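Local coordinates for UPF0141 protein yjdB (Campylobacter jejuni subsp. jejuni HB93-13, PDB 4TN0) that probably transfers phosphoethanolamine onto its acceptors in the periplasm through a zinc-dependent, alkaline phosphatase-like domain, a step required for polymyxin resistance and motility, at residues His15-Leu19 with Leu140-Gln146; Leu22-Ala28 with Phe222-Gly228; Val52-Phe58 with His252-Trp258; Val93-Val99 with Leu285-Val291. All coordinates share one frame; numbering follows the deposited sequence.

How the contacts relate
Contacts 1, 2 and 3 belong to one mixed beta-sheet, while contact 4 packs the ends of two helices against it. Contact 2 lies near the centre of the chain, where strands 18-24 and 218-224 run parallel and then release loops carrying three zinc ligands. Contact 3 is also buried and adds an antiparallel, phenylalanine-rich pair beside it, with Tyr223 of contact 2 hydrogen-bonded, backbone to backbone, to Ile256. Contact 1 uses the beginning of the same strand 18-24 but sits about 24 Å away, centre to centre, at a partly exposed sheet end. Its neighbour, contact 4, is buried and apolar; Phe289 and Val99 there touch Gln146 of contact 1.

Contact 1 (His15-Leu19 with Leu140-Gln146)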
# COMPACT_ATOMS: atom_id res chain seq x y z
N HIS A 15 22.55 11.91 1.72
CA HIS A 15 22.87 13.04 0.86
C HIS A 15 21.73 14.05 1.04
O HIS A 15 21.62 14.68 2.11
CB HIS A 15 23.02 12.60 -0.62
CG HIS A 15 23.90 11.40 -0.83
ND1 HIS A 15 23.76 10.24 -0.08
CD2 HIS A 15 24.93 11.17 -1.67
CE1 HIS A 15 24.64 9.35 -0.49
NE2 HIS A 15 25.38 9.89 -1.45
N THR A 16 20.89 14.20 0.02
CA THR A 16 19.62 14.96 0.13
C THR A 16 18.80 14.46 1.34
O THR A 16 18.93 13.31 1.76
CB THR A 16 18.74 14.84 -1.16
OG1 THR A 16 19.54 15.05 -2.33
CG2 THR A 16 17.62 15.87 -1.17
N LYS A 17 17.96 15.31 1.91
CA LYS A 17 17.19 14.87 3.07
C LYS A 17 15.86 14.28 2.57
O LYS A 17 15.09 14.95 1.89
CB LYS A 17 16.99 16.05 4.04
CG LYS A 17 18.33 16.66 4.49
CD LYS A 17 18.51 16.81 6.00
CE LYS A 17 19.87 17.47 6.35
NZ LYS A 17 20.05 18.90 5.91
N LYS A 18 15.62 13.00 2.89
CA LYS A 18 14.51 12.24 2.28
C LYS A 18 13.59 11.52 3.28
O LYS A 18 14.04 10.98 4.31
CB LYS A 18 15.06 11.22 1.28
CG LYS A 18 15.58 11.77 -0.04
CD LYS A 18 16.18 10.66 -0.88
CE LYS A 18 16.38 11.09 -2.32
NZ LYS A 18 15.14 10.95 -3.14
N LEU A 19 12.29 11.50 2.97
CA LEU A 19 11.31 10.75 3.76
C LEU A 19 10.25 10.07 2.90
O LEU A 19 9.41 10.75 2.30
CB LEU A 19 10.62 11.67 4.77
CG LEU A 19 9.44 11.06 5.55
CD1 LEU A 19 9.86 9.79 6.27
CD2 LEU A 19 8.84 12.07 6.52
N LEU A 140 8.45 10.95 13.67
CA LEU A 140 8.74 12.15 12.89
C LEU A 140 9.65 13.11 13.66
O LEU A 140 10.22 14.04 13.09
CB LEU A 140 7.44 12.85 12.47
CG LEU A 140 6.79 12.37 11.16
CD1 LEU A 140 5.62 13.26 10.75
CD2 LEU A 140 7.79 12.28 10.02
N ASN A 141 9.78 12.89 14.97
CA ASN A 141 10.68 13.69 15.81
C ASN A 141 12.11 13.13 15.74
O ASN A 141 13.07 13.90 15.71
CB ASN A 141 10.18 13.74 17.27
CG ASN A 141 8.95 14.64 17.44
OD1 ASN A 141 8.72 15.57 16.66
ND2 ASN A 141 8.15 14.37 18.47
N HIS A 142 12.24 11.81 15.67
CA HIS A 142 13.55 11.17 15.62
C HIS A 142 13.93 10.66 14.22
O HIS A 142 14.36 9.52 14.07
CB HIS A 142 13.64 10.01 16.61
CG HIS A 142 13.18 10.35 17.99
ND1 HIS A 142 11.87 10.64 18.29
CD2 HIS A 142 13.86 10.42 19.16
CE1 HIS A 142 11.76 10.88 19.59
NE2 HIS A 142 12.95 10.76 20.14
N LEU A 143 13.82 11.53 13.23
CA LEU A 143 14.19 11.20 11.86
C LEU A 143 15.72 11.23 11.65
O LEU A 143 16.44 11.84 12.44
CB LEU A 143 13.52 12.16 10.87
CG LEU A 143 12.01 12.11 10.66
CD1 LEU A 143 11.63 12.96 9.45
CD2 LEU A 143 11.50 10.67 10.48
N SER A 144 16.18 10.57 10.60
CA SER A 144 17.56 10.69 10.11
C SER A 144 17.55 11.43 8.78
O SER A 144 16.59 12.15 8.48
CB SER A 144 18.22 9.32 9.95
OG SER A 144 18.15 8.57 11.15
N ASP A 145 18.60 11.25 7.98
CA ASP A 145 18.71 12.01 6.74
C ASP A 145 17.89 11.35 5.65
O ASP A 145 17.30 12.04 4.81
CB ASP A 145 20.19 12.15 6.30
CG ASP A 145 21.08 12.83 7.33
OD1 ASP A 145 20.76 12.83 8.55
OD2 ASP A 145 22.14 13.36 6.92
N GLN A 146 17.83 10.02 5.68
CA GLN A 146 16.97 9.23 4.78
C GLN A 146 16.14 8.22 5.58
O GLN A 146 16.68 7.39 6.33
CB GLN A 146 17.81 8.51 3.73
CG GLN A 146 18.07 9.32 2.46
CD GLN A 146 19.39 10.06 2.49
OE1 GLN A 146 20.33 9.69 3.21
NE2 GLN A 146 19.48 11.11 1.68
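Lys18 and Gln146 form a parallel bridge where strand 18-24 and strand 146-152 begin, at a partly exposed end of the central sheet. One backbone hydrogen bond ties them, from Lys18 N to Asp145 O at 2.7 Å and nearly straight at 170°. The same oxygen receives a CA-H contact from Lys17 CA, 3.3 Å away, and Gln146 CA in turn approaches Lys18 O at 3.4 Å. On the face shared by Lys18 and Gln146 the aliphatic parts meet, Lys18 CB lying 3.8 Å from Gln146 CG. The lysine tail then leads away from the glutamine, and its NZ forms a salt bridge with Glu218. Further along, Leu19 makes the apolar half of the contact. With CG opposite the backbone N (chi1 173°), its side chain extends toward the loop and CD2 reaches Leu140 CD2 at 3.7 Å and Leu143 CD1 at 4.1 Å; Leu19 crosses each of them at about a right angle. Ser144, in the loop between these leucines and the bridge, is held by Asp100 and Tyr217. Loop 140-146 leads from helix 133-139 into strand 146-152, while strand 218-224 flanks strand 18-24 on its other side.

Contact 2 (Leu22-Ala28 with Phe222-Gly228); sequences LVVGETA and FYLSDHG
Glu26 and Asp226 bring their carboxylates together with the planes 73° apart, OE2 of Glu26 lying 2.7 Å from OD2 of Asp226. Glu26 gets there with CG opposite its backbone N and a bend at chi2 (66°). These two oxygens and His227 NE2 share the zinc ion, which accounts for the close approach; the metal site also includes the phosphorylated Thr65. Asp226 OD1 uses its syn lone pair to accept Thr27 N at 2.9 Å. From the anti side, Thr27 OG1 donates to Glu26 OE2, 32° out of the carboxylate plane. The His227 ring has Asp226 OD1 over one face, toward the rim, and its rotation is fixed by ND1 donating in the ring plane to Gly228 O at 2.7 Å. Behind the site, three backbone bonds join the parallel strands, ending with Gly25 N to Leu224 O at 2.7 Å. Leu22 and Phe222 lie side by side, CD1 of Leu22 at the ring edge, 3.7 Å from Phe222 CD2. On the other face Val23 and Tyr223 cross, Val23 CG1 meeting Tyr223 CD2 at 3.8 Å. Helix 186-211 packs on that face, touching Val23 and Tyr223, while strands 146-152 and 252-259 flank the pair.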
# COMPACT_ATOMS: atom_id res chain seq x y z
N LEU A 22 5.48 4.61 3.17
CA LEU A 22 4.89 3.53 2.37
C LEU A 22 3.68 2.99 3.11
O LEU A 22 3.80 2.43 4.20
CB LEU A 22 5.89 2.41 2.14
CG LEU A 22 5.44 1.19 1.36
CD1 LEU A 22 5.12 1.56 -0.08
CD2 LEU A 22 6.52 0.13 1.40
N VAL A 23 2.50 3.14 2.54
CA VAL A 23 1.34 2.60 3.23
C VAL A 23 0.85 1.32 2.55
O VAL A 23 0.38 1.36 1.41
CB VAL A 23 0.20 3.62 3.33
CG1 VAL A 23 -0.97 3.00 4.08
CG2 VAL A 23 0.68 4.84 4.08
N VAL A 24 1.00 0.19 3.25
CA VAL A 24 0.49 -1.10 2.79
C VAL A 24 -0.96 -1.30 3.25
O VAL A 24 -1.25 -1.51 4.44
CB VAL A 24 1.35 -2.27 3.29
CG1 VAL A 24 0.74 -3.62 2.87
CG2 VAL A 24 2.79 -2.13 2.81
N GLY A 25 -1.87 -1.24 2.30
CA GLY A 25 -3.28 -1.38 2.59
C GLY A 25 -3.76 -2.81 2.77
O GLY A 25 -2.98 -3.76 2.96
N GLU A 26 -5.07 -2.95 2.76
CA GLU A 26 -5.66 -4.24 3.06
C GLU A 26 -7.04 -4.32 2.42
O GLU A 26 -7.92 -3.51 2.74
CB GLU A 26 -5.73 -4.46 4.58
CG GLU A 26 -6.49 -5.72 4.99
CD GLU A 26 -5.77 -6.97 4.55
OE1 GLU A 26 -4.88 -7.46 5.29
OE2 GLU A 26 -6.06 -7.44 3.43
N THR A 27 -7.19 -5.27 1.49
CA THR A 27 -8.49 -5.69 0.93
C THR A 27 -9.14 -4.62 0.02
O THR A 27 -10.18 -4.85 -0.63
CB THR A 27 -9.43 -6.12 2.12
OG1 THR A 27 -8.83 -7.22 2.83
CG2 THR A 27 -10.81 -6.52 1.65
N ALA A 28 -8.53 -3.44 -0.06
CA ALA A 28 -9.06 -2.40 -0.94
C ALA A 28 -8.91 -2.78 -2.43
O ALA A 28 -7.83 -3.21 -2.87
CB ALA A 28 -8.39 -1.07 -0.66
N PHE A 222 3.55 6.72 -0.67
CA PHE A 222 3.11 5.69 -1.61
C PHE A 222 2.21 4.71 -0.89
O PHE A 222 2.59 4.13 0.14
CB PHE A 222 4.29 4.96 -2.27
CG PHE A 222 3.86 4.07 -3.41
CD1 PHE A 222 3.14 4.60 -4.47
CD2 PHE A 222 4.14 2.72 -3.41
CE1 PHE A 222 2.71 3.80 -5.51
CE2 PHE A 222 3.74 1.92 -4.44
CZ PHE A 222 3.02 2.46 -5.50
N TYR A 223 0.99 4.58 -1.42
CA TYR A 223 -0.04 3.69 -0.88
C TYR A 223 -0.48 2.66 -1.91
O TYR A 223 -0.81 3.01 -3.05
CB TYR A 223 -1.26 4.49 -0.40
CG TYR A 223 -2.56 3.69 -0.30
CD1 TYR A 223 -3.53 3.79 -1.28
CD2 TYR A 223 -2.81 2.85 0.79
CE1 TYR A 223 -4.71 3.09 -1.20
CE2 TYR A 223 -4.01 2.11 0.87
CZ TYR A 223 -4.95 2.25 -0.13
OH TYR A 223 -6.14 1.55 -0.09
N LEU A 224 -0.50 1.39 -1.51
CA LEU A 224 -1.11 0.34 -2.35
C LEU A 224 -1.75 -0.74 -1.49
O LEU A 224 -1.35 -0.98 -0.35
CB LEU A 224 -0.10 -0.30 -3.31
CG LEU A 224 1.03 -1.19 -2.77
CD1 LEU A 224 1.75 -1.83 -3.96
CD2 LEU A 224 2.01 -0.43 -1.89
N SER A 225 -2.74 -1.42 -2.05
CA SER A 225 -3.41 -2.48 -1.32
C SER A 225 -2.68 -3.79 -1.55
O SER A 225 -1.97 -3.93 -2.54
CB SER A 225 -4.87 -2.59 -1.74
OG SER A 225 -5.55 -3.46 -0.87
N ASP A 226 -2.85 -4.75 -0.63
CA ASP A 226 -2.30 -6.08 -0.84
C ASP A 226 -3.09 -6.87 -1.90
O ASP A 226 -2.50 -7.65 -2.64
CB ASP A 226 -2.23 -6.88 0.48
CG ASP A 226 -3.59 -7.05 1.16
OD1 ASP A 226 -4.56 -6.35 0.78
OD2 ASP A 226 -3.69 -7.85 2.12
N HIS A 227 -4.41 -6.67 -1.98
CA HIS A 227 -5.28 -7.34 -2.98
C HIS A 227 -6.70 -6.75 -2.95
O HIS A 227 -7.00 -5.85 -2.16
CB HIS A 227 -5.37 -8.84 -2.71
CG HIS A 227 -5.79 -9.15 -1.31
ND1 HIS A 227 -7.08 -8.96 -0.87
CD2 HIS A 227 -5.08 -9.61 -0.25
CE1 HIS A 227 -7.15 -9.29 0.41
NE2 HIS A 227 -5.96 -9.69 0.81
N GLY A 228 -7.56 -7.22 -3.84
CA GLY A 228 -8.91 -6.72 -3.89
C GLY A 228 -9.84 -7.51 -3.00
O GLY A 228 -9.42 -8.07 -1.99

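Contact 3 (Val52-Phe58 with His252-Trp258)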
# COMPACT_ATOMS: atom_id res chain seq x y z
N VAL A 52 -3.49 13.92 -5.54
CA VAL A 52 -2.65 12.73 -5.55
C VAL A 52 -2.68 12.07 -6.93
O VAL A 52 -3.63 12.27 -7.69
CB VAL A 52 -3.11 11.73 -4.48
CG1 VAL A 52 -3.04 12.37 -3.10
CG2 VAL A 52 -4.53 11.22 -4.75
N VAL A 53 -1.63 11.31 -7.26
CA VAL A 53 -1.60 10.55 -8.50
C VAL A 53 -2.18 9.15 -8.27
O VAL A 53 -1.78 8.46 -7.32
CB VAL A 53 -0.17 10.42 -9.08
CG1 VAL A 53 -0.16 9.54 -10.31
CG2 VAL A 53 0.39 11.78 -9.42
N PHE A 54 -3.11 8.73 -9.13
CA PHE A 54 -3.76 7.43 -9.00
C PHE A 54 -3.47 6.51 -10.18
O PHE A 54 -3.85 6.80 -11.32
CB PHE A 54 -5.27 7.61 -8.84
CG PHE A 54 -6.04 6.32 -8.81
CD1 PHE A 54 -6.11 5.56 -7.65
CD2 PHE A 54 -6.70 5.87 -9.93
CE1 PHE A 54 -6.83 4.37 -7.62
CE2 PHE A 54 -7.41 4.68 -9.91
CZ PHE A 54 -7.48 3.93 -8.75
N PHE A 55 -2.85 5.38 -9.88
CA PHE A 55 -2.57 4.36 -10.88
C PHE A 55 -3.81 3.52 -11.17
O PHE A 55 -4.27 2.75 -10.33
CB PHE A 55 -1.43 3.48 -10.38
CG PHE A 55 -0.13 4.22 -10.25
CD1 PHE A 55 0.09 5.05 -9.16
CD2 PHE A 55 0.86 4.10 -11.21
CE1 PHE A 55 1.28 5.75 -9.04
CE2 PHE A 55 2.04 4.80 -11.09
CZ PHE A 55 2.25 5.61 -10.00
N ASP A 56 -4.36 3.67 -12.37
CA ASP A 56 -5.65 3.05 -12.63
C ASP A 56 -5.54 1.67 -13.25
O ASP A 56 -6.54 1.05 -13.55
CB ASP A 56 -6.50 3.97 -13.53
CG ASP A 56 -5.73 4.51 -14.70
OD1 ASP A 56 -5.42 3.72 -15.63
OD2 ASP A 56 -5.41 5.73 -14.69
N ASN A 57 -4.32 1.19 -13.42
CA ASN A 57 -4.09 -0.11 -14.05
C ASN A 57 -3.05 -0.94 -13.29
O ASN A 57 -2.16 -1.54 -13.87
CB ASN A 57 -3.66 0.10 -15.50
CG ASN A 57 -3.79 -1.16 -16.34
OD1 ASN A 57 -4.52 -2.09 -15.98
ND2 ASN A 57 -3.08 -1.20 -17.46
N PHE A 58 -3.21 -0.99 -11.98
CA PHE A 58 -2.25 -1.56 -11.05
C PHE A 58 -2.78 -2.90 -10.53
O PHE A 58 -3.92 -2.97 -10.06
CB PHE A 58 -2.04 -0.58 -9.90
CG PHE A 58 -0.69 -0.65 -9.26
CD1 PHE A 58 -0.46 -1.48 -8.18
CD2 PHE A 58 0.35 0.14 -9.72
CE1 PHE A 58 0.78 -1.52 -7.58
CE2 PHE A 58 1.59 0.10 -9.12
CZ PHE A 58 1.81 -0.74 -8.06
N HIS A 252 -7.16 -6.33 -9.15
CA HIS A 252 -7.03 -4.93 -9.57
C HIS A 252 -7.14 -4.01 -8.34
O HIS A 252 -8.23 -3.82 -7.78
CB HIS A 252 -8.11 -4.60 -10.61
CG HIS A 252 -8.00 -3.24 -11.22
ND1 HIS A 252 -6.88 -2.45 -11.10
CD2 HIS A 252 -8.89 -2.52 -11.96
CE1 HIS A 252 -7.08 -1.30 -11.73
NE2 HIS A 252 -8.29 -1.32 -12.26
N ILE A 253 -5.99 -3.45 -7.94
CA ILE A 253 -5.87 -2.68 -6.70
C ILE A 253 -5.59 -1.21 -6.97
O ILE A 253 -5.07 -0.86 -8.03
CB ILE A 253 -4.72 -3.22 -5.80
CG1 ILE A 253 -3.46 -3.44 -6.65
CG2 ILE A 253 -5.13 -4.48 -5.08
CD1 ILE A 253 -2.22 -3.75 -5.85
N PRO A 254 -5.88 -0.36 -5.98
CA PRO A 254 -5.47 1.04 -6.07
C PRO A 254 -3.99 1.22 -5.77
O PRO A 254 -3.40 0.49 -4.96
CB PRO A 254 -6.32 1.70 -4.98
CG PRO A 254 -6.40 0.64 -3.95
CD PRO A 254 -6.63 -0.61 -4.74
N ALA A 255 -3.38 2.20 -6.43
CA ALA A 255 -2.08 2.68 -6.02
C ALA A 255 -2.12 4.19 -6.11
O ALA A 255 -2.65 4.75 -7.09
CB ALA A 255 -0.97 2.09 -6.89
N ILE A 256 -1.63 4.84 -5.06
CA ILE A 256 -1.69 6.29 -4.92
C ILE A 256 -0.32 6.86 -4.54
O ILE A 256 0.31 6.38 -3.59
CB ILE A 256 -2.72 6.71 -3.86
CG1 ILE A 256 -4.14 6.47 -4.36
CG2 ILE A 256 -2.54 8.17 -3.45
CD1 ILE A 256 -5.20 6.61 -3.23
N PHE A 257 0.12 7.89 -5.25
CA PHE A 257 1.40 8.54 -4.93
C PHE A 257 1.25 10.03 -4.69
O PHE A 257 0.50 10.73 -5.38
CB PHE A 257 2.44 8.33 -6.04
CG PHE A 257 3.75 9.03 -5.78
CD1 PHE A 257 4.65 8.54 -4.83
CD2 PHE A 257 4.09 10.19 -6.47
CE1 PHE A 257 5.84 9.18 -4.59
CE2 PHE A 257 5.29 10.83 -6.22
CZ PHE A 257 6.16 10.33 -5.28
N TRP A 258 1.97 10.52 -3.70
CA TRP A 258 2.06 11.95 -3.47
C TRP A 258 3.48 12.32 -3.05
O TRP A 258 4.15 11.57 -2.34
CB TRP A 258 1.06 12.40 -2.41
CG TRP A 258 1.16 13.86 -2.09
CD1 TRP A 258 0.45 14.86 -2.68
CD2 TRP A 258 2.00 14.47 -1.11
NE1 TRP A 258 0.81 16.07 -2.13
CE2 TRP A 258 1.75 15.85 -1.16
CE3 TRP A 258 2.94 13.98 -0.20
CZ2 TRP A 258 2.41 16.76 -0.33
CZ3 TRP A 258 3.59 14.88 0.62
CH2 TRP A 258 3.32 16.25 0.55
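Val52 opens the contact with its CB 3.7 Å from Ile256 CG2, while CG1 approaches Trp258 CB. Val53 then forms a hydrogen-bonded antiparallel pair with Phe257. Val53 N donates to Phe257 O and Phe257 N to Val53 O, both at 2.9 Å and in the respective carbonyl planes. Phe54 faces the opposite side of the sheet in a non-hydrogen-bonded pair with Ile256; CG1 of Ile256 and CB of Pro254 both come to the edge of its ring. Phe55 N donates to Ala255 O, and that oxygen also lies in plane at the edge of the Phe55 ring, 3.4 Å from Phe55 CD1. The Phe55 and Phe257 side chains run side by side, pointing the same way. The chain turns a corner at Asp56 and Asn57, and Asp56 O rests at the edge of the His252 ring. Beyond the corner, Phe58 O is gripped by two donors from opposite faces of its plane: Ile253 N at 3.0 Å and His252 ND1 at 3.2 Å, the latter 37° out of the carbonyl plane. CG opposite the backbone N (chi1 -151°) lays the Phe58 ring over Ala255 CB, 3.6 Å from its centre in a CH-pi contact, and Ile253 CD1 touches its edge. Strand 252-259, between strands 218-224 and 53-59, is the one running against the others in the mixed central sheet of the alkaline phosphatase-like fold.

Contact 4 (Val93-Val99 with Leu285-Val291)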
# COMPACT_ATOMS: atom_id res chain seq x y z
N VAL A 93 17.37 -4.67 2.31
CA VAL A 93 18.34 -3.97 1.48
C VAL A 93 18.46 -2.51 1.89
O VAL A 93 19.57 -2.01 2.02
CB VAL A 93 17.98 -4.06 -0.01
CG1 VAL A 93 18.98 -3.27 -0.85
CG2 VAL A 93 17.97 -5.51 -0.43
N LEU A 94 17.34 -1.84 2.15
CA LEU A 94 17.42 -0.45 2.58
C LEU A 94 18.07 -0.33 3.95
O LEU A 94 18.83 0.60 4.19
CB LEU A 94 16.04 0.19 2.62
CG LEU A 94 15.24 0.25 1.33
CD1 LEU A 94 13.84 0.75 1.66
CD2 LEU A 94 15.91 1.15 0.34
N TYR A 95 17.80 -1.28 4.84
CA TYR A 95 18.36 -1.25 6.19
C TYR A 95 19.87 -1.46 6.20
O TYR A 95 20.60 -0.75 6.88
CB TYR A 95 17.72 -2.32 7.07
CG TYR A 95 18.32 -2.45 8.47
CD1 TYR A 95 17.78 -1.77 9.55
CD2 TYR A 95 19.42 -3.28 8.69
CE1 TYR A 95 18.33 -1.90 10.83
CE2 TYR A 95 19.97 -3.42 9.95
CZ TYR A 95 19.42 -2.73 11.02
OH TYR A 95 19.97 -2.87 12.27
N LYS A 96 20.32 -2.45 5.44
CA LYS A 96 21.73 -2.80 5.44
C LYS A 96 22.54 -1.74 4.68
O LYS A 96 23.76 -1.70 4.77
CB LYS A 96 21.93 -4.20 4.85
CG LYS A 96 21.83 -4.29 3.35
CD LYS A 96 21.98 -5.74 2.90
CE LYS A 96 22.10 -5.83 1.39
NZ LYS A 96 22.06 -7.25 0.98
N THR A 97 21.82 -0.87 3.98
CA THR A 97 22.41 0.15 3.14
C THR A 97 22.30 1.52 3.87
O THR A 97 22.57 2.60 3.34
CB THR A 97 21.72 0.09 1.75
OG1 THR A 97 22.33 -0.95 0.97
CG2 THR A 97 21.84 1.30 0.99
N GLY A 98 21.92 1.44 5.15
CA GLY A 98 21.98 2.59 6.03
C GLY A 98 20.76 3.47 6.09
O GLY A 98 20.76 4.47 6.79
N VAL A 99 19.72 3.14 5.33
CA VAL A 99 18.46 3.89 5.39
C VAL A 99 17.74 3.68 6.73
O VAL A 99 17.73 2.57 7.27
CB VAL A 99 17.53 3.49 4.25
CG1 VAL A 99 16.32 4.40 4.19
CG2 VAL A 99 18.30 3.53 2.94
N LEU A 285 11.41 0.98 -4.55
CA LEU A 285 11.90 1.21 -3.19
C LEU A 285 13.44 1.35 -3.13
O LEU A 285 13.98 2.13 -2.35
CB LEU A 285 11.44 0.08 -2.27
CG LEU A 285 9.97 0.05 -1.81
CD1 LEU A 285 9.81 -1.14 -0.90
CD2 LEU A 285 9.55 1.32 -1.09
N LEU A 286 14.14 0.57 -3.95
CA LEU A 286 15.58 0.73 -4.03
C LEU A 286 15.88 2.08 -4.68
O LEU A 286 16.60 2.90 -4.12
CB LEU A 286 16.22 -0.41 -4.83
CG LEU A 286 16.16 -1.81 -4.23
CD1 LEU A 286 17.23 -2.69 -4.84
CD2 LEU A 286 16.33 -1.74 -2.74
N GLY A 287 15.26 2.31 -5.84
CA GLY A 287 15.46 3.54 -6.59
C GLY A 287 15.22 4.81 -5.80
O GLY A 287 15.85 5.85 -6.06
N TYR A 288 14.32 4.75 -4.83
CA TYR A 288 13.93 5.95 -4.11
C TYR A 288 15.06 6.44 -3.23
O TYR A 288 15.23 7.65 -3.05
CB TYR A 288 12.68 5.73 -3.26
CG TYR A 288 12.09 7.03 -2.77
CD1 TYR A 288 12.51 7.58 -1.56
CD2 TYR A 288 11.15 7.71 -3.52
CE1 TYR A 288 11.98 8.78 -1.11
CE2 TYR A 288 10.62 8.91 -3.08
CZ TYR A 288 11.05 9.44 -1.88
OH TYR A 288 10.52 10.63 -1.43
N PHE A 289 15.82 5.51 -2.67
CA PHE A 289 16.92 5.91 -1.80
C PHE A 289 18.26 5.77 -2.54
O PHE A 289 19.32 5.76 -1.92
CB PHE A 289 16.91 5.08 -0.52
CG PHE A 289 15.71 5.35 0.33
CD1 PHE A 289 15.74 6.33 1.30
CD2 PHE A 289 14.53 4.66 0.11
CE1 PHE A 289 14.62 6.59 2.07
CE2 PHE A 289 13.41 4.92 0.87
CZ PHE A 289 13.46 5.89 1.85
N ASN A 290 18.17 5.75 -3.87
CA ASN A 290 19.33 5.67 -4.76
C ASN A 290 20.27 4.51 -4.46
O ASN A 290 21.49 4.68 -4.47
CB ASN A 290 20.13 6.98 -4.71
CG ASN A 290 19.31 8.18 -5.13
OD1 ASN A 290 19.02 9.07 -4.32
ND2 ASN A 290 18.90 8.21 -6.40
N VAL A 291 19.72 3.33 -4.17
CA VAL A 291 20.57 2.18 -3.88
C VAL A 291 21.23 1.67 -5.16
O VAL A 291 20.55 1.36 -6.15
CB VAL A 291 19.78 1.02 -3.20
CG1 VAL A 291 20.66 -0.21 -3.07
CG2 VAL A 291 19.29 1.45 -1.83
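Leu94 CD2 sits in the middle of this apolar contact, touching Phe289 CD2 at 3.8 Å and Val291 CG2 at 4.0 Å and resting 3.5 Å from Leu285 O. On one side of it Val93 CG1 meets Leu286 CD2 at 3.6 Å, their side chains crossing at about a right angle. On the other, Val99 comes over a face of the Phe289 ring. Its CG1, placed opposite the backbone N (chi1 -172°), lies 3.8 Å from the ring centroid, 25° off the normal and toward the rim, a CH-pi contact. Tyr288 CD1, from the preceding residue, lies against the opposite face, also toward the rim, so the ring has a neighbour on each face. Thr97 joins through its methyl, CG2 lying 3.8 Å from Val291 CG2. Outward from this shell, the backbone sets the positions. Val99 N bonds to Leu94 O, and Gly98 N to Tyr95 O. In 285-291, Leu286 O accepts Phe289 N and Val291 N from opposite faces of its plane, and Asn290 N bonds to Gly287 O. Ile148 of strand 146-152 and Leu20 of strand 18-24 lie beneath, touching Leu94, Leu285 and Phe289 between them. Each helix therefore ends in a Schellman motif, with Gly98 and Asn290 at the C-prime positions, and the paired helix ends pack on the central sheet in the alpha/beta layering of the alkaline phosphatase-like fold.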